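DUF952 domain-containing protein (Caulobacter vibrioides, PDB 2O0Q) is of unknown function but belongs to the DUF952 family, a member of the ADP-ribosyl clan of protein families. Local coordinates at residues Ile4-Ser9 with Glu23-Asp28; Ala11-Ala16 with Ser91-Glu96; Ala47-Gly52 with Ala74-Ala79; Leu59-Glu64 with Arg86-Ser91. One frame throughout, in Å; residues are numbered along the deposited sequence.

Interactions 1, 2 and 4 cluster on the six-stranded antiparallel sheet. Interaction 3 lies at the surface, away from interactions 2 and 4, and touches interaction 1 where Phe50 CZ packs on Ile7 O. Strands 3-9 and 56-62 are neighbours, so interactions 1 and 4 join directly: Lys6 O lies 2.8 Å from Leu59 N, a probable hydrogen bond. Their centres are about 11 Å apart. Interactions 2 and 4 have centres about 9 Å apart and share Ser91. The Trp13 ring of interaction 2 packs on Leu59 of interaction 4. Interaction 3 has its centre about 21 Å from that of interaction 2, across the middle of the chain.

Interaction 1: Ile4-Ser9 with Glu23-Asp28; sequences IYKILS and EGSAVD
Lys6 on strand 3-9 forms a salt bridge with Asp28, in the first turn of helix 26-31. Lys6 NZ lies 2.7 Å from Asp28 OD2 and meets it at the syn lone pair, on the side of the other oxygen. A weak bond also runs from Lys6 NZ to Asp28 OD1, at 3.2 Å. The ammonium therefore sits at the mouth of the carboxylate. The two side chains come from opposite directions. The lysine chain leaves the strand with CG trans to the backbone N and bends at chi2 (68°).

Asp28 OD2 has a second donor. Ser25 N reaches it on the anti side at 2.8 Å, nearly straight at 175° but 34° out of the carboxylate plane. In return, Asp28 N donates to Ser25 OG at 3.2 Å. These two bonds form a capping box, with Ser25 as the N-cap of the helix. The aspartate thus serves both the helix start and the lysine. Asp28 OD1 accepts from His35 N, and Lys6 NZ also donates to His35 O. A water accepts from Lys6 NZ at 3.1 Å and lies 2.6 Å from Ser25 OG. The buried charges are therefore met by each other, by backbone groups and by water, and several bonds fix the rotation of the carboxylate.

Apolar side chains pack against the pair. Phe22 of strand 21-22 touches both Lys6 and Asp28, and so does Ile34 of strand 34-38. The salt bridge ties helix 26-31 to strand 3-9, next to strand 34-38 in the main sheet.

Interaction 2: Ala11-Ala16 with Ser91-Glu96; sequences AEWDAA and SEVTRE
Trp13 NE1 donates to Glu96 OE2 at 2.9 Å, with an N-H...O angle of 157°. This bond joins helix 10-19 to the outermost strand 93-98 of the antiparallel sheet, so the contact is helix-on-sheet packing with a polar link at its border. The acceptor lies at the edge of the indole, only 7° out of the ring plane. The carboxylate is turned differently. Its plane stands 71° from the ring, and the N-H meets OE2 from above the carboxylate plane. Glu96 OE1 is also near, 3.2 Å from Trp13 NE1. It has a long, weak ion pair with Arg10 as well.

In Trp13, CG is anti to the backbone N. That torsion carries the indole away from the helix and over the sheet. There the ring also packs on Leu8 of strand 3-9, on Val57 and Leu59 of strand 56-62, and on Val90. The tryptophan is buried, while Glu96 is exposed. The bond therefore satisfies the indole N-H at the border of the apolar layer. Glu96 reaches it with a chain extended beyond CG.

Before the strand reaches Glu96, it makes a classic beta bulge: Thr94 and Arg95 both face Ala60 of strand 56-62. Val93 comes just before the bulge and approaches Trp13 from the opposite direction. Its touch is apolar and is made at the far corner of the six-membered ring, away from the N-H: Val93 CG2 lies 3.6 Å from Trp13 CH2.

Interaction 3: Ala47-Gly52 with Ala74-Ala79; sequences AKWFRG and ASRGGA
Arg76 meets Lys48 and Trp49 at the surface, where the loop after strand 70-74 comes near the end of helix 39-49. Along the loop, Ala74 comes first and closes the strand. Ser75 follows, and its N donates to Ala79 O at 2.7 Å.

Arg76 is the residue that reaches the helix. Its chain runs out and bends at chi3 (73°). Its aliphatic part takes the first touch: Lys48 NZ lies 3.7 Å from Arg76 CD. The extended Lys48 chain and the arginine slide past each other in opposite directions. Farther out, Arg76 NH1 lies 4.1 Å from Trp49 NE1. NH1 is near the plane of the indole, at its edge, rather than over a face; the ring and guanidinium planes are 37° apart. One face of the indole carries Lys48 CG instead, offset toward the rim.

The contact spans from a helix C-terminus to the hairpin between strands 70-74 and 80-84, at one edge of the main sheet. Two like charges come close here, with Lys48 NZ 4.6 Å from Arg76 NH1. A water accepts from both, at 2.9 Å from Lys48 NZ and 3.2 Å from Arg76 NH1. The main polar partners of Arg76 lie one turn back on the helix. Its NE makes a salt bridge with Glu44, and its NH2 donates to Thr45 OG1. Glu44 probably offsets part of the local positive charge.

Gly77 and Gly78 turn the chain with positive phi. Gly78 N donates to Ser75 O, and Ala79 N to Arg76 O at 3.0 Å.

Interaction 4: Leu59-Glu64 with Arg86-Ser91; sequences LAVEAE and RPLLVS
Leu88 faces Val61 and Leu59 across a buried apolar contact. From the short strand 88-89, its CB points toward strand 56-62. A chi1 of 175° swings CG away from the backbone N, which carries the branch point outward and leaves both methyls to do the touching. CD1 meets Val61 CG1 at 4.2 Å. CD2 meets the other valine methyl, Val61 CG2, at 4.0 Å. The same CD2 also reaches Leu59 CD1, at 4.2 Å. The two methyls of Leu88 thus lie against the two of Val61.

Val61 and Leu88 reach toward each other, tip to tip. The valine presents both branches, with CG1 anti to its backbone N and CG2 anti to its carbonyl carbon. Leu59 stands two residues earlier on the same strand, and its CB points toward the same partner. The backbones stay well apart: the CA atoms of Val61 and Leu88 are 9.3 Å from each other. The two strands therefore meet through side chains, and they belong to different sheets. Strand 56-62 pairs with strand 3-9, where Leu59 bonds to Lys6 and Val61 to Ile4. Strand 88-89 pairs with strand 21-22 in a small two-stranded sheet. Helix 10-19 lies beside this apolar layer.

All three touching residues are buried, and their tips are methyl groups at ordinary packing distances. The contact implies hydrophobic burial between the small sheet and the main one, with shape rather than polar direction setting how the side chains meet.

Interaction 1: Ile4-Ser9 with Glu23-Asp28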
# COMPACT_ATOMS: atom_id res chain seq x y z
N ILE A 4 -1.39 -4.68 -6.63
CA ILE A 4 -1.53 -4.69 -5.19
C ILE A 4 -1.28 -3.24 -4.79
O ILE A 4 -0.71 -2.46 -5.56
CB ILE A 4 -0.54 -5.66 -4.49
CG1 ILE A 4 0.89 -5.43 -4.99
CG2 ILE A 4 -0.99 -7.09 -4.74
CD1 ILE A 4 1.91 -6.28 -4.26
N TYR A 5 -1.73 -2.87 -3.60
CA TYR A 5 -1.62 -1.49 -3.18
C TYR A 5 -0.99 -1.22 -1.83
O TYR A 5 -1.13 -2.00 -0.89
CB TYR A 5 -3.01 -0.85 -3.18
CG TYR A 5 -3.74 -0.95 -4.49
CD1 TYR A 5 -4.38 -2.14 -4.87
CD2 TYR A 5 -3.77 0.12 -5.37
CE1 TYR A 5 -5.03 -2.24 -6.10
CE2 TYR A 5 -4.41 0.04 -6.60
CZ TYR A 5 -5.04 -1.15 -6.96
OH TYR A 5 -5.67 -1.22 -8.19
N LYS A 6 -0.32 -0.08 -1.76
CA LYS A 6 0.31 0.37 -0.54
C LYS A 6 -0.23 1.76 -0.27
O LYS A 6 -0.34 2.58 -1.19
CB LYS A 6 1.84 0.44 -0.70
CG LYS A 6 2.57 0.88 0.58
CD LYS A 6 2.47 -0.18 1.67
CE LYS A 6 2.78 0.39 3.05
NZ LYS A 6 2.67 -0.65 4.13
N ILE A 7 -0.60 2.01 0.97
CA ILE A 7 -1.09 3.32 1.38
C ILE A 7 -0.03 3.86 2.33
O ILE A 7 0.38 3.17 3.26
CB ILE A 7 -2.44 3.20 2.13
CG1 ILE A 7 -3.50 2.64 1.18
CG2 ILE A 7 -2.86 4.57 2.67
CD1 ILE A 7 -4.84 2.34 1.84
N LEU A 8 0.44 5.08 2.07
CA LEU A 8 1.44 5.70 2.93
C LEU A 8 1.35 7.21 2.87
O LEU A 8 0.73 7.78 1.97
CB LEU A 8 2.86 5.24 2.54
CG LEU A 8 3.60 5.92 1.38
CD1 LEU A 8 5.02 5.38 1.31
CD2 LEU A 8 2.91 5.68 0.06
N SER A 9 1.97 7.88 3.84
CA SER A 9 1.95 9.33 3.89
C SER A 9 2.79 9.93 2.77
O SER A 9 3.70 9.28 2.25
CB SER A 9 2.48 9.82 5.24
OG SER A 9 3.88 9.62 5.35
N GLU A 23 11.36 1.46 2.12
CA GLU A 23 11.75 0.38 3.02
C GLU A 23 10.63 -0.05 3.95
O GLU A 23 10.76 -1.06 4.65
CB GLU A 23 12.98 0.79 3.82
CG GLU A 23 14.13 1.23 2.93
CD GLU A 23 15.42 1.43 3.68
OE1 GLU A 23 15.41 2.17 4.69
OE2 GLU A 23 16.45 0.86 3.26
N GLY A 24 9.54 0.70 3.96
CA GLY A 24 8.42 0.33 4.80
C GLY A 24 8.01 1.34 5.86
O GLY A 24 8.80 2.19 6.27
N SER A 25 6.75 1.24 6.28
CA SER A 25 6.20 2.11 7.32
C SER A 25 6.70 1.57 8.66
O SER A 25 7.37 0.54 8.72
CB SER A 25 4.68 2.04 7.30
OG SER A 25 4.24 0.76 7.73
N ALA A 26 6.35 2.27 9.74
CA ALA A 26 6.74 1.86 11.08
C ALA A 26 6.32 0.42 11.34
O ALA A 26 7.12 -0.40 11.81
CB ALA A 26 6.11 2.78 12.11
N VAL A 27 5.06 0.11 11.03
CA VAL A 27 4.56 -1.25 11.23
C VAL A 27 5.23 -2.25 10.30
O VAL A 27 5.48 -3.39 10.70
CB VAL A 27 3.03 -1.32 11.03
CG1 VAL A 27 2.34 -0.48 12.08
CG2 VAL A 27 2.67 -0.83 9.64
N ASP A 28 5.52 -1.84 9.07
CA ASP A 28 6.18 -2.75 8.13
C ASP A 28 7.53 -3.17 8.71
O ASP A 28 7.86 -4.36 8.78
CB ASP A 28 6.44 -2.09 6.77
CG ASP A 28 5.16 -1.79 6.01
OD1 ASP A 28 4.16 -2.52 6.19
OD2 ASP A 28 5.19 -0.84 5.20
O HOH W 1 1.81 0.64 6.78

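Interaction 2: Ala11-Ala16 with Ser91-Glu96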
# COMPACT_ATOMS: atom_id res chain seq x y z
N ALA A 11 4.91 12.22 3.11
CA ALA A 11 6.26 12.34 3.65
C ALA A 11 7.05 11.06 3.38
O ALA A 11 8.19 11.10 2.92
CB ALA A 11 6.21 12.62 5.14
N GLU A 12 6.44 9.92 3.68
CA GLU A 12 7.10 8.65 3.48
C GLU A 12 7.39 8.36 2.02
O GLU A 12 8.44 7.80 1.68
CB GLU A 12 6.28 7.53 4.11
CG GLU A 12 6.33 7.55 5.64
CD GLU A 12 5.33 6.63 6.28
OE1 GLU A 12 4.12 6.81 6.04
OE2 GLU A 12 5.75 5.72 7.03
N TRP A 13 6.48 8.76 1.13
CA TRP A 13 6.68 8.53 -0.29
C TRP A 13 7.81 9.42 -0.82
O TRP A 13 8.66 8.96 -1.59
CB TRP A 13 5.38 8.79 -1.06
CG TRP A 13 5.47 8.51 -2.54
CD1 TRP A 13 4.99 9.31 -3.55
CD2 TRP A 13 6.06 7.37 -3.18
NE1 TRP A 13 5.26 8.74 -4.77
CE2 TRP A 13 5.91 7.55 -4.58
CE3 TRP A 13 6.71 6.22 -2.71
CZ2 TRP A 13 6.39 6.62 -5.51
CZ3 TRP A 13 7.18 5.29 -3.65
CH2 TRP A 13 7.02 5.50 -5.03
N ASP A 14 7.83 10.69 -0.41
CA ASP A 14 8.90 11.58 -0.86
C ASP A 14 10.24 11.05 -0.34
O ASP A 14 11.24 11.03 -1.07
CB ASP A 14 8.70 13.01 -0.34
CG ASP A 14 7.60 13.75 -1.08
OD1 ASP A 14 7.23 13.34 -2.20
OD2 ASP A 14 7.11 14.77 -0.54
N ALA A 15 10.24 10.61 0.92
CA ALA A 15 11.45 10.07 1.53
C ALA A 15 11.90 8.83 0.77
O ALA A 15 13.10 8.59 0.60
CB ALA A 15 11.17 9.71 2.98
N ALA A 16 10.94 8.05 0.30
CA ALA A 16 11.24 6.84 -0.45
C ALA A 16 11.89 7.21 -1.78
O ALA A 16 12.88 6.61 -2.20
CB ALA A 16 9.97 6.04 -0.68
N SER A 91 10.85 2.26 -8.79
CA SER A 91 10.59 1.88 -10.17
C SER A 91 9.54 0.77 -10.31
O SER A 91 9.04 0.51 -11.40
CB SER A 91 11.89 1.41 -10.84
OG SER A 91 12.41 0.25 -10.21
N GLU A 92 9.21 0.12 -9.20
CA GLU A 92 8.23 -0.95 -9.24
C GLU A 92 6.80 -0.46 -9.07
O GLU A 92 5.84 -1.24 -9.12
CB GLU A 92 8.57 -2.01 -8.18
CG GLU A 92 9.86 -2.75 -8.49
CD GLU A 92 10.24 -3.78 -7.44
OE1 GLU A 92 10.22 -3.43 -6.24
OE2 GLU A 92 10.56 -4.93 -7.81
N VAL A 93 6.65 0.85 -8.87
CA VAL A 93 5.33 1.44 -8.72
C VAL A 93 4.80 1.79 -10.11
O VAL A 93 5.44 2.56 -10.83
CB VAL A 93 5.37 2.73 -7.87
CG1 VAL A 93 4.02 3.42 -7.91
CG2 VAL A 93 5.76 2.40 -6.44
N THR A 94 3.65 1.24 -10.47
CA THR A 94 3.07 1.50 -11.78
C THR A 94 2.42 2.88 -11.83
O THR A 94 2.53 3.59 -12.83
CB THR A 94 2.04 0.41 -12.15
OG1 THR A 94 0.92 0.48 -11.26
CG2 THR A 94 2.67 -0.96 -12.04
N ARG A 95 1.73 3.26 -10.76
CA ARG A 95 1.11 4.58 -10.69
C ARG A 95 0.76 4.98 -9.27
O ARG A 95 0.53 4.13 -8.40
CB ARG A 95 -0.15 4.65 -11.57
CG ARG A 95 -1.32 3.79 -11.13
CD ARG A 95 -2.60 4.24 -11.82
NE ARG A 95 -3.68 3.27 -11.68
CZ ARG A 95 -3.79 2.16 -12.42
NH1 ARG A 95 -2.89 1.89 -13.35
NH2 ARG A 95 -4.80 1.32 -12.21
N GLU A 96 0.74 6.28 -9.03
CA GLU A 96 0.42 6.83 -7.72
C GLU A 96 -0.72 7.81 -7.82
O GLU A 96 -1.06 8.29 -8.91
CB GLU A 96 1.64 7.53 -7.12
CG GLU A 96 2.24 8.61 -8.00
CD GLU A 96 3.33 9.39 -7.30
OE1 GLU A 96 3.01 10.25 -6.45
OE2 GLU A 96 4.52 9.13 -7.58

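Interaction 3: Ala47-Gly52 with Ala74-Ala79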
# COMPACT_ATOMS: atom_id res chain seq x y z
N ALA A 47 -9.81 2.09 5.59
CA ALA A 47 -10.75 2.42 6.66
C ALA A 47 -10.24 1.99 8.02
O ALA A 47 -10.52 2.63 9.03
CB ALA A 47 -12.08 1.74 6.38
N LYS A 48 -9.48 0.91 8.06
CA LYS A 48 -8.98 0.39 9.32
C LYS A 48 -7.81 1.16 9.94
O LYS A 48 -7.84 1.47 11.14
CB LYS A 48 -8.60 -1.08 9.14
CG LYS A 48 -8.32 -1.82 10.43
CD LYS A 48 -8.00 -3.28 10.14
CE LYS A 48 -7.76 -4.06 11.41
NZ LYS A 48 -7.25 -5.43 11.12
N TRP A 49 -6.78 1.48 9.15
CA TRP A 49 -5.60 2.14 9.70
C TRP A 49 -5.27 3.57 9.29
O TRP A 49 -4.35 4.17 9.85
CB TRP A 49 -4.36 1.30 9.43
CG TRP A 49 -4.57 -0.17 9.48
CD1 TRP A 49 -5.00 -0.97 8.47
CD2 TRP A 49 -4.36 -1.02 10.61
NE1 TRP A 49 -5.07 -2.28 8.90
CE2 TRP A 49 -4.69 -2.33 10.21
CE3 TRP A 49 -3.93 -0.80 11.93
CZ2 TRP A 49 -4.60 -3.43 11.08
CZ3 TRP A 49 -3.84 -1.89 12.79
CH2 TRP A 49 -4.18 -3.18 12.36
N PHE A 50 -6.00 4.14 8.34
CA PHE A 50 -5.66 5.48 7.88
C PHE A 50 -6.71 6.57 8.05
O PHE A 50 -6.63 7.62 7.41
CB PHE A 50 -5.23 5.41 6.42
CG PHE A 50 -3.97 4.62 6.21
CD1 PHE A 50 -2.72 5.19 6.45
CD2 PHE A 50 -4.03 3.29 5.80
CE1 PHE A 50 -1.55 4.45 6.28
CE2 PHE A 50 -2.87 2.53 5.63
CZ PHE A 50 -1.62 3.11 5.87
N ARG A 51 -7.69 6.34 8.92
CA ARG A 51 -8.74 7.32 9.16
C ARG A 51 -8.22 8.66 9.65
O ARG A 51 -7.39 8.71 10.56
CB ARG A 51 -9.76 6.79 10.17
CG ARG A 51 -10.46 5.53 9.75
CD ARG A 51 -11.81 5.39 10.46
NE ARG A 51 -11.71 5.29 11.91
CZ ARG A 51 -11.21 4.25 12.57
NH1 ARG A 51 -10.75 3.19 11.92
NH2 ARG A 51 -11.21 4.25 13.90
N GLY A 52 -8.73 9.74 9.05
CA GLY A 52 -8.35 11.08 9.46
C GLY A 52 -7.03 11.62 8.97
O GLY A 52 -6.71 12.79 9.18
N ALA A 74 -2.35 -15.95 4.26
CA ALA A 74 -3.71 -15.96 4.80
C ALA A 74 -3.75 -15.12 6.08
O ALA A 74 -3.11 -15.46 7.08
CB ALA A 74 -4.14 -17.38 5.10
N SER A 75 -4.51 -14.03 6.04
CA SER A 75 -4.58 -13.14 7.19
C SER A 75 -6.02 -12.73 7.54
O SER A 75 -6.86 -13.57 7.85
CB SER A 75 -3.71 -11.90 6.91
OG SER A 75 -3.67 -11.01 8.01
N ARG A 76 -6.28 -11.42 7.47
CA ARG A 76 -7.59 -10.85 7.79
C ARG A 76 -8.77 -11.54 7.11
O ARG A 76 -8.84 -11.60 5.89
CB ARG A 76 -7.58 -9.36 7.44
CG ARG A 76 -8.63 -8.53 8.16
CD ARG A 76 -8.34 -7.04 7.97
NE ARG A 76 -8.64 -6.58 6.62
CZ ARG A 76 -7.97 -5.62 5.99
NH1 ARG A 76 -6.95 -5.01 6.57
NH2 ARG A 76 -8.34 -5.24 4.77
N GLY A 77 -9.69 -12.04 7.92
CA GLY A 77 -10.87 -12.71 7.39
C GLY A 77 -10.57 -13.91 6.52
O GLY A 77 -11.40 -14.32 5.71
N GLY A 78 -9.38 -14.48 6.68
CA GLY A 78 -9.01 -15.65 5.90
C GLY A 78 -8.50 -15.34 4.50
O GLY A 78 -8.09 -16.25 3.78
N ALA A 79 -8.52 -14.07 4.13
CA ALA A 79 -8.05 -13.67 2.80
C ALA A 79 -6.52 -13.61 2.78
O ALA A 79 -5.90 -13.32 3.80
CB ALA A 79 -8.64 -12.32 2.43
O HOH W 2 -5.29 -6.20 9.07

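Interaction 4: Leu59-Glu64 with Arg86-Ser91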
# COMPACT_ATOMS: atom_id res chain seq x y z
N LEU A 59 -0.18 3.78 -3.75
CA LEU A 59 0.75 3.25 -4.73
C LEU A 59 0.17 1.96 -5.30
O LEU A 59 -0.19 1.05 -4.55
CB LEU A 59 2.12 2.93 -4.11
CG LEU A 59 2.89 4.00 -3.33
CD1 LEU A 59 4.14 3.36 -2.73
CD2 LEU A 59 3.27 5.17 -4.24
N ALA A 60 0.06 1.91 -6.63
CA ALA A 60 -0.45 0.73 -7.32
C ALA A 60 0.77 -0.03 -7.83
O ALA A 60 1.62 0.53 -8.52
CB ALA A 60 -1.34 1.15 -8.49
N VAL A 61 0.85 -1.31 -7.49
CA VAL A 61 1.99 -2.14 -7.86
C VAL A 61 1.64 -3.45 -8.56
O VAL A 61 0.75 -4.18 -8.12
CB VAL A 61 2.83 -2.46 -6.61
CG1 VAL A 61 3.96 -3.40 -6.96
CG2 VAL A 61 3.36 -1.18 -5.99
N GLU A 62 2.35 -3.75 -9.64
CA GLU A 62 2.12 -5.00 -10.36
C GLU A 62 2.78 -6.09 -9.52
O GLU A 62 3.99 -6.05 -9.29
CB GLU A 62 2.77 -4.95 -11.75
CG GLU A 62 2.06 -5.83 -12.76
CD GLU A 62 0.68 -5.31 -13.09
OE1 GLU A 62 -0.20 -6.12 -13.44
OE2 GLU A 62 0.48 -4.07 -13.02
N ALA A 63 1.99 -7.05 -9.06
CA ALA A 63 2.50 -8.12 -8.21
C ALA A 63 3.42 -9.15 -8.86
O ALA A 63 4.46 -9.49 -8.31
CB ALA A 63 1.34 -8.83 -7.52
N GLU A 64 3.02 -9.66 -10.02
CA GLU A 64 3.80 -10.69 -10.72
C GLU A 64 5.29 -10.39 -10.87
O GLU A 64 6.13 -11.23 -10.52
CB GLU A 64 3.18 -10.97 -12.08
N ARG A 86 11.00 -7.37 1.33
CA ARG A 86 12.13 -6.59 0.82
C ARG A 86 11.60 -5.20 0.51
O ARG A 86 10.40 -5.02 0.33
CB ARG A 86 12.71 -7.21 -0.45
CG ARG A 86 11.79 -7.17 -1.68
CD ARG A 86 12.58 -7.61 -2.92
NE ARG A 86 11.77 -7.71 -4.14
CZ ARG A 86 11.28 -6.67 -4.82
NH1 ARG A 86 11.49 -5.42 -4.41
NH2 ARG A 86 10.57 -6.89 -5.92
N PRO A 87 12.48 -4.20 0.46
CA PRO A 87 11.98 -2.86 0.15
C PRO A 87 11.35 -2.79 -1.24
O PRO A 87 11.72 -3.55 -2.14
CB PRO A 87 13.22 -1.97 0.29
CG PRO A 87 14.37 -2.93 0.07
CD PRO A 87 13.91 -4.17 0.78
N LEU A 88 10.38 -1.90 -1.41
CA LEU A 88 9.71 -1.73 -2.69
C LEU A 88 10.45 -0.68 -3.50
O LEU A 88 10.59 0.46 -3.06
CB LEU A 88 8.26 -1.30 -2.49
CG LEU A 88 7.42 -0.96 -3.72
CD1 LEU A 88 7.17 -2.22 -4.53
CD2 LEU A 88 6.11 -0.33 -3.28
N LEU A 89 10.92 -1.06 -4.67
CA LEU A 89 11.64 -0.14 -5.54
C LEU A 89 10.70 0.95 -6.04
O LEU A 89 9.52 0.68 -6.31
CB LEU A 89 12.23 -0.89 -6.73
CG LEU A 89 13.72 -1.24 -6.74
CD1 LEU A 89 14.22 -1.59 -5.36
CD2 LEU A 89 13.93 -2.39 -7.72
N VAL A 90 11.20 2.17 -6.14
CA VAL A 90 10.38 3.27 -6.63
C VAL A 90 9.96 2.94 -8.06
O VAL A 90 8.85 3.26 -8.48
CB VAL A 90 11.15 4.61 -6.61
CG1 VAL A 90 10.38 5.68 -7.36
CG2 VAL A 90 11.37 5.05 -5.17
N SER A 91 10.85 2.26 -8.79
CA SER A 91 10.59 1.88 -10.17
C SER A 91 9.54 0.77 -10.31
O SER A 91 9.04 0.51 -11.40
CB SER A 91 11.89 1.41 -10.84
OG SER A 91 12.41 0.25 -10.21